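Local coordinates for protein beta-galactosidase (Geobacillus stearothermophilus, PDB 4OIF) that probably hydrolyses terminal non-reducing beta-D-galactose residues of beta-D-galactosides, as a zinc-binding trimeric enzyme of glycoside hydrolase family 42, at residues 468-480 and 496-510. Sequence-based numbering, arbitrary orientation.
Sequences YKLLIAPMLYLVS and TLVMTYISGIVDEHD
Y477 reaches across to the 496-510 segment, where its hydroxyl donates to D510, OH to OD1 2.6 Å, on the syn lone pair, with ring and carboxylate planes turned 49° apart. With CG anti to the backbone N (chi1 158°), the ring turns back to the 496-510 segment; V506 CB sits over one face, 4.2 Å from the ring centroid, as a CH-pi contact, while I505 CB packs on CD1 at 3.7 Å. Replacing Y477 with an alanine would probably leave D510 OD1 without its hydroxyl donor and open a gap beside I505 and V506. The Y477 carbonyl accepts from I505 N in its plane and, weakly, from V506 N; V479 N then bonds V506 O, and L478 CB rests on V506 CG1.

Nearer the strands, M475 crosses Y501 obliquely, SD 4.9 Å from the ring centroid, a Met-aromatic contact. T500 OG1 accepts from M475 N at 2.9 Å and donates to Y501 O, so two bonds fix its rotation. S503 OG, which donates to T500 O, takes a weak bond from L476 N. M499 bends at its thioether, bringing CE to 3.5 Å from L476 CD2.

These loops continue parallel strands 470-473 and 496-500, whose axes approach to 4.8 Å, laced by bonds such as L471 N to T496 O. L471 and L497 lie side by side on one face; L470, I472 and V498 occupy the other, against helix 600-613. The strands are joined through helix 481-492 as a beta-alpha-beta unit of the trimerisation domain, and strand 413-416 flanks 470-473. Helix 419-427 packs on M475, Y477 and L478, and K371 of a neighbouring subunit hydrogen-bonds Y477 OH and forms a salt bridge with D510 OD2, which carries the loop pair into the trimer interface.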
loop_
_atom_site.group_PDB
_atom_site.type_symbol
_atom_site.label_atom_id
_atom_site.label_comp_id
_atom_site.label_asym_id
_atom_site.label_seq_id
_atom_site.Cartn_x
_atom_site.Cartn_y
_atom_site.Cartn_z
ATOM N N TYR A 468 44.441 7.010 -7.778
ATOM C CA TYR A 468 44.182 6.033 -6.714
ATOM C C TYR A 468 44.929 4.722 -6.926
ATOM O O TYR A 468 45.225 4.341 -8.061
ATOM C CB TYR A 468 42.676 5.767 -6.599
ATOM C CG TYR A 468 41.886 7.036 -6.418
ATOM C CD1 TYR A 468 41.723 7.606 -5.162
ATOM C CD2 TYR A 468 41.335 7.685 -7.508
ATOM C CE1 TYR A 468 41.024 8.774 -5.001
ATOM C CE2 TYR A 468 40.632 8.859 -7.354
ATOM C CZ TYR A 468 40.480 9.399 -6.102
ATOM O OH TYR A 468 39.781 10.578 -5.965
ATOM N N LYS A 469 45.244 4.045 -5.826
ATOM C CA LYS A 469 45.870 2.726 -5.878
ATOM C C LYS A 469 44.818 1.659 -6.096
ATOM O O LYS A 469 45.034 0.671 -6.789
ATOM C CB LYS A 469 46.616 2.408 -4.585
ATOM C CG LYS A 469 47.849 3.238 -4.270
ATOM C CD LYS A 469 48.455 2.695 -2.980
ATOM C CE LYS A 469 49.807 3.290 -2.656
ATOM N NZ LYS A 469 50.181 2.881 -1.264
ATOM N N LEU A 470 43.678 1.874 -5.457
ATOM C CA LEU A 470 42.617 0.901 -5.404
ATOM C C LEU A 470 41.326 1.579 -5.797
ATOM O O LEU A 470 40.918 2.554 -5.160
ATOM C CB LEU A 470 42.511 0.301 -4.010
ATOM C CG LEU A 470 41.343 -0.655 -3.770
ATOM C CD1 LEU A 470 41.362 -1.836 -4.736
ATOM C CD2 LEU A 470 41.338 -1.139 -2.332
ATOM N N LEU A 471 40.723 1.082 -6.875
ATOM C CA LEU A 471 39.432 1.549 -7.357
ATOM C C LEU A 471 38.394 0.427 -7.265
ATOM O O LEU A 471 38.561 -0.653 -7.835
ATOM C CB LEU A 471 39.537 2.059 -8.794
ATOM C CG LEU A 471 38.201 2.524 -9.387
ATOM C CD1 LEU A 471 37.586 3.609 -8.521
ATOM C CD2 LEU A 471 38.369 3.017 -10.808
ATOM N N ILE A 472 37.322 0.706 -6.537
ATOM C CA ILE A 472 36.257 -0.249 -6.287
ATOM C C ILE A 472 34.982 0.189 -7.014
ATOM O O ILE A 472 34.386 1.202 -6.676
ATOM C CB ILE A 472 36.005 -0.384 -4.763
ATOM C CG1 ILE A 472 37.269 -0.906 -4.074
ATOM C CG2 ILE A 472 34.797 -1.277 -4.462
ATOM C CD1 ILE A 472 37.236 -0.811 -2.560
ATOM N N ALA A 473 34.575 -0.574 -8.021
ATOM C CA ALA A 473 33.394 -0.240 -8.821
ATOM C C ALA A 473 32.364 -1.370 -8.819
ATOM O O ALA A 473 32.282 -2.139 -9.771
ATOM C CB ALA A 473 33.805 0.083 -10.247
ATOM N N PRO A 474 31.570 -1.475 -7.748
ATOM C CA PRO A 474 30.611 -2.581 -7.636
ATOM C C PRO A 474 29.340 -2.359 -8.462
ATOM O O PRO A 474 28.884 -1.211 -8.590
ATOM C CB PRO A 474 30.274 -2.605 -6.141
ATOM C CG PRO A 474 31.223 -1.651 -5.491
ATOM C CD PRO A 474 31.624 -0.665 -6.527
ATOM N N MET A 475 28.772 -3.447 -8.988
ATOM C CA MET A 475 27.494 -3.391 -9.707
ATOM C C MET A 475 27.429 -2.239 -10.709
ATOM O O MET A 475 26.475 -1.457 -10.709
ATOM C CB MET A 475 26.332 -3.260 -8.726
ATOM C CG MET A 475 26.270 -4.369 -7.718
ATOM S SD MET A 475 24.855 -4.189 -6.620
ATOM C CE MET A 475 23.548 -4.491 -7.803
ATOM N N LEU A 476 28.466 -2.118 -11.531
ATOM C CA LEU A 476 28.506 -1.074 -12.542
ATOM C C LEU A 476 27.767 -1.573 -13.770
ATOM O O LEU A 476 28.352 -1.694 -14.848
ATOM C CB LEU A 476 29.944 -0.696 -12.881
ATOM C CG LEU A 476 30.077 0.613 -13.669
ATOM C CD1 LEU A 476 29.513 1.780 -12.878
ATOM C CD2 LEU A 476 31.527 0.857 -14.042
ATOM N N TYR A 477 26.484 -1.873 -13.568
ATOM C CA TYR A 477 25.591 -2.455 -14.566
ATOM C C TYR A 477 25.630 -1.693 -15.882
ATOM O O TYR A 477 25.838 -2.276 -16.935
ATOM C CB TYR A 477 24.180 -2.501 -13.977
ATOM C CG TYR A 477 23.012 -2.584 -14.936
ATOM C CD1 TYR A 477 22.551 -3.812 -15.402
ATOM C CD2 TYR A 477 22.319 -1.436 -15.319
ATOM C CE1 TYR A 477 21.461 -3.894 -16.259
ATOM C CE2 TYR A 477 21.224 -1.508 -16.170
ATOM C CZ TYR A 477 20.803 -2.742 -16.637
ATOM O OH TYR A 477 19.728 -2.823 -17.496
ATOM N N LEU A 478 25.451 -0.385 -15.811
ATOM C CA LEU A 478 25.597 0.472 -16.974
ATOM C C LEU A 478 26.994 1.087 -17.025
ATOM O O LEU A 478 27.451 1.659 -16.044
ATOM C CB LEU A 478 24.536 1.573 -16.947
ATOM C CG LEU A 478 24.544 2.632 -18.049
ATOM C CD1 LEU A 478 23.117 3.082 -18.329
ATOM C CD2 LEU A 478 25.436 3.826 -17.675
ATOM N N VAL A 479 27.658 0.988 -18.175
ATOM C CA VAL A 479 28.976 1.594 -18.356
ATOM C C VAL A 479 29.261 1.819 -19.848
ATOM O O VAL A 479 28.976 0.967 -20.679
ATOM C CB VAL A 479 30.090 0.715 -17.723
ATOM C CG1 VAL A 479 30.236 -0.608 -18.476
ATOM C CG2 VAL A 479 31.406 1.475 -17.672
ATOM N N SER A 480 29.815 2.972 -20.189
ATOM C CA SER A 480 30.092 3.285 -21.586
ATOM C C SER A 480 31.390 2.652 -22.055
ATOM O O SER A 480 32.224 2.252 -21.241
ATOM C CB SER A 480 30.153 4.810 -21.799
ATOM O OG SER A 480 31.325 5.389 -21.224
ATOM N N THR A 496 44.787 -1.048 -9.256
ATOM C CA THR A 496 44.120 -2.240 -8.775
ATOM C C THR A 496 42.608 -1.984 -8.768
ATOM O O THR A 496 42.125 -1.098 -8.073
ATOM C CB THR A 496 44.602 -2.624 -7.366
ATOM O OG1 THR A 496 45.963 -3.050 -7.428
ATOM C CG2 THR A 496 43.764 -3.748 -6.804
ATOM N N LEU A 497 41.872 -2.752 -9.556
ATOM C CA LEU A 497 40.452 -2.536 -9.763
ATOM C C LEU A 497 39.658 -3.713 -9.246
ATOM O O LEU A 497 40.037 -4.846 -9.490
ATOM C CB LEU A 497 40.171 -2.326 -11.245
ATOM C CG LEU A 497 38.716 -2.258 -11.699
ATOM C CD1 LEU A 497 37.978 -1.054 -11.106
ATOM C CD2 LEU A 497 38.663 -2.218 -13.196
ATOM N N VAL A 498 38.568 -3.441 -8.533
ATOM C CA VAL A 498 37.662 -4.486 -8.046
ATOM C C VAL A 498 36.246 -4.270 -8.578
ATOM O O VAL A 498 35.651 -3.213 -8.378
ATOM C CB VAL A 498 37.603 -4.536 -6.501
ATOM C CG1 VAL A 498 36.576 -5.555 -6.038
ATOM C CG2 VAL A 498 38.966 -4.875 -5.915
ATOM N N MET A 499 35.713 -5.269 -9.272
ATOM C CA MET A 499 34.327 -5.215 -9.713
ATOM C C MET A 499 33.575 -6.437 -9.229
ATOM O O MET A 499 34.162 -7.371 -8.668
ATOM C CB MET A 499 34.225 -5.096 -11.235
ATOM C CG MET A 499 34.530 -3.702 -11.738
ATOM S SD MET A 499 34.346 -3.544 -13.516
ATOM C CE MET A 499 33.270 -2.141 -13.650
ATOM N N THR A 500 32.264 -6.420 -9.428
ATOM C CA THR A 500 31.412 -7.449 -8.855
ATOM C C THR A 500 30.359 -7.895 -9.824
ATOM O O THR A 500 30.264 -7.399 -10.946
ATOM C CB THR A 500 30.660 -6.970 -7.592
ATOM O OG1 THR A 500 29.610 -6.066 -7.977
ATOM C CG2 THR A 500 31.605 -6.294 -6.581
ATOM N N TYR A 501 29.543 -8.818 -9.340
ATOM C CA TYR A 501 28.310 -9.200 -9.992
ATOM C C TYR A 501 27.536 -7.995 -10.525
ATOM O O TYR A 501 27.590 -6.902 -9.948
ATOM C CB TYR A 501 27.446 -9.974 -9.009
ATOM C CG TYR A 501 27.219 -9.248 -7.710
ATOM C CD1 TYR A 501 28.127 -9.359 -6.661
ATOM C CD2 TYR A 501 26.084 -8.453 -7.521
ATOM C CE1 TYR A 501 27.918 -8.688 -5.452
ATOM C CE2 TYR A 501 25.864 -7.785 -6.318
ATOM C CZ TYR A 501 26.787 -7.901 -5.284
ATOM O OH TYR A 501 26.580 -7.243 -4.084
ATOM N N ILE A 502 26.824 -8.218 -11.628
ATOM C CA ILE A 502 25.971 -7.223 -12.271
ATOM C C ILE A 502 26.721 -5.934 -12.574
ATOM O O ILE A 502 26.266 -4.833 -12.269
ATOM C CB ILE A 502 24.715 -6.943 -11.415
ATOM C CG1 ILE A 502 24.132 -8.274 -10.934
ATOM C CG2 ILE A 502 23.661 -6.241 -12.230
ATOM C CD1 ILE A 502 22.849 -8.150 -10.194
ATOM N N SER A 503 27.877 -6.093 -13.202
ATOM C CA SER A 503 28.680 -4.962 -13.643
ATOM C C SER A 503 28.915 -5.091 -15.127
ATOM O O SER A 503 29.189 -6.156 -15.583
ATOM C CB SER A 503 30.015 -4.929 -12.912
ATOM O OG SER A 503 29.835 -4.923 -11.505
ATOM N N GLY A 504 28.820 -4.006 -15.873
ATOM C CA GLY A 504 29.164 -4.030 -17.286
ATOM C C GLY A 504 28.210 -4.814 -18.164
ATOM O O GLY A 504 28.620 -5.536 -19.063
ATOM N N ILE A 505 26.919 -4.658 -17.917
ATOM C CA ILE A 505 25.909 -5.443 -18.613
ATOM C C ILE A 505 25.380 -4.713 -19.840
ATOM O O ILE A 505 24.998 -5.311 -20.857
ATOM C CB ILE A 505 24.760 -5.756 -17.663
ATOM C CG1 ILE A 505 25.312 -6.464 -16.423
ATOM C CG2 ILE A 505 23.690 -6.592 -18.346
ATOM C CD1 ILE A 505 26.113 -7.717 -16.748
ATOM N N VAL A 506 25.438 -3.395 -19.739
ATOM C CA VAL A 506 24.593 -2.503 -20.503
ATOM C C VAL A 506 25.358 -1.221 -20.821
ATOM O O VAL A 506 26.191 -0.790 -20.016
ATOM C CB VAL A 506 23.295 -2.243 -19.686
ATOM C CG1 VAL A 506 23.079 -0.769 -19.371
ATOM C CG2 VAL A 506 22.109 -2.872 -20.371
ATOM N N ASP A 507 25.136 -0.627 -21.993
ATOM C CA ASP A 507 25.839 0.621 -22.308
ATOM C C ASP A 507 25.045 1.822 -21.803
ATOM O O ASP A 507 24.018 1.665 -21.155
ATOM C CB ASP A 507 26.143 0.759 -23.815
ATOM C CG ASP A 507 24.895 0.905 -24.692
ATOM O OD1 ASP A 507 23.785 1.222 -24.199
ATOM O OD2 ASP A 507 25.050 0.720 -25.919
ATOM N N GLU A 508 25.513 3.022 -22.113
ATOM C CA GLU A 508 24.868 4.231 -21.614
ATOM C C GLU A 508 23.442 4.443 -22.159
ATOM O O GLU A 508 22.766 5.391 -21.761
ATOM C CB GLU A 508 25.735 5.450 -21.939
ATOM C CG GLU A 508 25.616 5.952 -23.386
ATOM C CD GLU A 508 26.715 5.442 -24.307
ATOM O OE1 GLU A 508 27.268 4.347 -24.055
ATOM O OE2 GLU A 508 27.023 6.143 -25.295
ATOM N N HIS A 509 22.985 3.575 -23.059
ATOM C CA HIS A 509 21.606 3.641 -23.564
ATOM C C HIS A 509 20.723 2.596 -22.928
ATOM O O HIS A 509 19.586 2.396 -23.368
ATOM C CB HIS A 509 21.544 3.432 -25.075
ATOM C CG HIS A 509 22.176 4.527 -25.869
ATOM N ND1 HIS A 509 21.828 5.852 -25.717
ATOM C CD2 HIS A 509 23.123 4.490 -26.839
ATOM C CE1 HIS A 509 22.542 6.586 -26.551
ATOM N NE2 HIS A 509 23.336 5.785 -27.241
ATOM N N ASP A 510 21.258 1.923 -21.911
ATOM C CA ASP A 510 20.659 0.711 -21.356
ATOM C C ASP A 510 20.448 -0.337 -22.470
ATOM O O ASP A 510 19.493 -1.113 -22.473
ATOM C CB ASP A 510 19.349 1.022 -20.618
ATOM C CG ASP A 510 18.910 -0.123 -19.691
ATOM O OD1 ASP A 510 19.749 -0.636 -18.914
ATOM O OD2 ASP A 510 17.730 -0.532 -19.765
HETATM O O HOH W 1 47.339 -0.810 -7.361
#